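Local structure of ABC transporter, substrate-binding protein (Clostridium perfringens, 4EDP) at residues I114-E119 / F282-L287. The protein probably captures a solute outside the cell membrane and delivers it to a partner ABC transporter for import. Numbering follows the deposited sequence.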
loop_
_atom_site.group_PDB
_atom_site.type_symbol
_atom_site.label_atom_id
_atom_site.label_comp_id
_atom_site.label_asym_id
_atom_site.label_seq_id
_atom_site.Cartn_x
_atom_site.Cartn_y
_atom_site.Cartn_z
ATOM N N ILE A 114 -3.021 19.407 -12.549
ATOM C CA ILE A 114 -3.129 18.860 -11.196
ATOM C C ILE A 114 -2.118 19.609 -10.316
ATOM O O ILE A 114 -1.149 19.023 -9.813
ATOM C CB ILE A 114 -2.847 17.338 -11.200
ATOM C CG1 ILE A 114 -3.638 16.646 -12.320
ATOM C CG2 ILE A 114 -3.144 16.701 -9.808
ATOM C CD1 ILE A 114 -3.440 15.111 -12.391
ATOM N N PRO A 115 -2.365 20.901 -10.075
ATOM C CA PRO A 115 -1.393 21.677 -9.301
ATOM C C PRO A 115 -1.157 21.172 -7.887
ATOM O O PRO A 115 -0.042 21.313 -7.374
ATOM C CB PRO A 115 -1.982 23.091 -9.304
ATOM C CG PRO A 115 -3.443 22.881 -9.571
ATOM C CD PRO A 115 -3.503 21.729 -10.503
ATOM N N ASN A 116 -2.158 20.518 -7.289
ATOM C CA ASN A 116 -2.008 19.994 -5.927
ATOM C C ASN A 116 -0.972 18.895 -5.806
ATOM O O ASN A 116 -0.515 18.600 -4.710
ATOM C CB ASN A 116 -3.359 19.571 -5.328
ATOM C CG ASN A 116 -4.210 20.780 -4.942
ATOM O OD1 ASN A 116 -3.654 21.844 -4.626
ATOM N ND2 ASN A 116 -5.548 20.629 -4.946
ATOM N N ALA A 117 -0.606 18.283 -6.929
ATOM C CA ALA A 117 0.462 17.286 -6.931
ATOM C C ALA A 117 1.780 17.899 -6.425
ATOM O O ALA A 117 2.672 17.159 -5.962
ATOM C CB ALA A 117 0.645 16.676 -8.323
ATOM N N SER A 118 1.910 19.225 -6.485
ATOM C CA SER A 118 3.121 19.902 -5.993
ATOM C C SER A 118 3.263 19.745 -4.484
ATOM O O SER A 118 4.367 19.882 -3.940
ATOM C CB SER A 118 3.137 21.395 -6.347
ATOM O OG SER A 118 2.191 22.152 -5.581
ATOM N N GLU A 119 2.160 19.439 -3.811
ATOM C CA GLU A 119 2.166 19.309 -2.356
ATOM C C GLU A 119 2.423 17.882 -1.852
ATOM O O GLU A 119 2.498 17.653 -0.652
ATOM C CB GLU A 119 0.852 19.885 -1.796
ATOM C CG GLU A 119 0.716 21.373 -2.075
ATOM C CD GLU A 119 -0.615 21.988 -1.652
ATOM O OE1 GLU A 119 -1.461 21.336 -1.002
ATOM O OE2 GLU A 119 -0.813 23.161 -1.999
ATOM N N PHE A 282 -11.207 16.314 -10.405
ATOM C CA PHE A 282 -11.412 15.431 -9.287
ATOM C C PHE A 282 -10.103 14.943 -8.662
ATOM O O PHE A 282 -9.982 14.910 -7.428
ATOM C CB PHE A 282 -12.276 14.223 -9.646
ATOM C CG PHE A 282 -12.536 13.347 -8.466
ATOM C CD1 PHE A 282 -13.618 13.576 -7.648
ATOM C CD2 PHE A 282 -11.653 12.348 -8.130
ATOM C CE1 PHE A 282 -13.831 12.805 -6.524
ATOM C CE2 PHE A 282 -11.865 11.559 -7.011
ATOM C CZ PHE A 282 -12.953 11.785 -6.211
ATOM N N ILE A 283 -9.129 14.572 -9.485
ATOM C CA ILE A 283 -7.839 14.096 -8.946
ATOM C C ILE A 283 -7.181 15.224 -8.164
ATOM O O ILE A 283 -6.663 15.021 -7.051
ATOM C CB ILE A 283 -6.923 13.524 -10.049
ATOM C CG1 ILE A 283 -7.566 12.274 -10.659
ATOM C CG2 ILE A 283 -5.497 13.211 -9.493
ATOM C CD1 ILE A 283 -6.755 11.593 -11.784
ATOM N N ASN A 284 -7.219 16.428 -8.731
ATOM C CA ASN A 284 -6.654 17.597 -8.066
ATOM C C ASN A 284 -7.345 17.831 -6.719
ATOM O O ASN A 284 -6.701 18.160 -5.717
ATOM C CB ASN A 284 -6.764 18.838 -8.950
ATOM C CG ASN A 284 -5.977 20.002 -8.403
ATOM O OD1 ASN A 284 -4.780 19.892 -8.151
ATOM N ND2 ASN A 284 -6.639 21.134 -8.241
ATOM N N TYR A 285 -8.660 17.631 -6.692
ATOM C CA TYR A 285 -9.446 17.745 -5.469
ATOM C C TYR A 285 -9.045 16.681 -4.442
ATOM O O TYR A 285 -8.854 16.993 -3.251
ATOM C CB TYR A 285 -10.929 17.634 -5.846
ATOM C CG TYR A 285 -11.914 17.321 -4.748
ATOM C CD1 TYR A 285 -12.446 18.325 -3.935
ATOM C CD2 TYR A 285 -12.383 16.029 -4.580
ATOM C CE1 TYR A 285 -13.398 18.027 -2.936
ATOM C CE2 TYR A 285 -13.321 15.722 -3.598
ATOM C CZ TYR A 285 -13.817 16.725 -2.781
ATOM O OH TYR A 285 -14.746 16.402 -1.814
ATOM N N ALA A 286 -8.879 15.438 -4.902
ATOM C CA ALA A 286 -8.508 14.330 -4.002
ATOM C C ALA A 286 -7.138 14.546 -3.321
ATOM O O ALA A 286 -6.893 14.039 -2.214
ATOM C CB ALA A 286 -8.534 12.993 -4.754
ATOM N N LEU A 287 -6.275 15.319 -3.984
ATOM C CA LEU A 287 -4.939 15.628 -3.493
ATOM C C LEU A 287 -4.893 16.916 -2.676
ATOM O O LEU A 287 -3.865 17.220 -2.085
ATOM C CB LEU A 287 -3.942 15.744 -4.670
ATOM C CG LEU A 287 -3.648 14.476 -5.487
ATOM C CD1 LEU A 287 -2.691 14.725 -6.704
ATOM C CD2 LEU A 287 -3.084 13.394 -4.588
HETATM O O HOH W 1 -1.053 16.567 -2.492
#
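Ile283 meets the loop residue Ile114 through methyl groups, its CG2 lying 4.0 Å from Ile114 CD1, where both side chains are buried. One residue on, Asn284 and Asn116 clasp each other through two hydrogen bonds. With CG anti to its backbone N (chi1 -170°), Asn284 extends its amide to the start of the 3-10 turn 115-119, where OD1 accepts a hydrogen bond from the backbone N of Asn116 (N to OD1 2.8 Å), nearly in line with its own C=O bond. The Pro115 ring crosses the Asn284 side chain at about a right angle and sets CD 3.2 Å from the same OD1. In return, Asn116 ND2 donates to the main-chain O of Asn284, also at 2.8 Å and almost perfectly straight (179°). The acceptor lies in the plane of the Asn116 amide, whereas the donor stands above the carbonyl plane of Asn284; the two side-chain amides are only 15° from parallel. Each asparagine thus uses its side-chain amide to engage the other's main chain. Leu287 then points into the loop: CD1 rests against Ile114 CG2 at 3.7 Å and reaches the CA and CB of Ala117, while CB packs on Asn116 CB. A water donates to both Leu287 O and Asn116 O, bridging the two backbones. The contact thus joins the C-terminal part of helix 276-286 to the loop between helices 94-103 and 125-130, within the α/β lobe of a solute-binding protein fold built on strands 37-41, 65-69 and 89-93; Ile283 continues onto strand 262-269, antiparallel to 89-93, and Phe282 packs against strand 89-93 and, with Tyr285, helix 46-61.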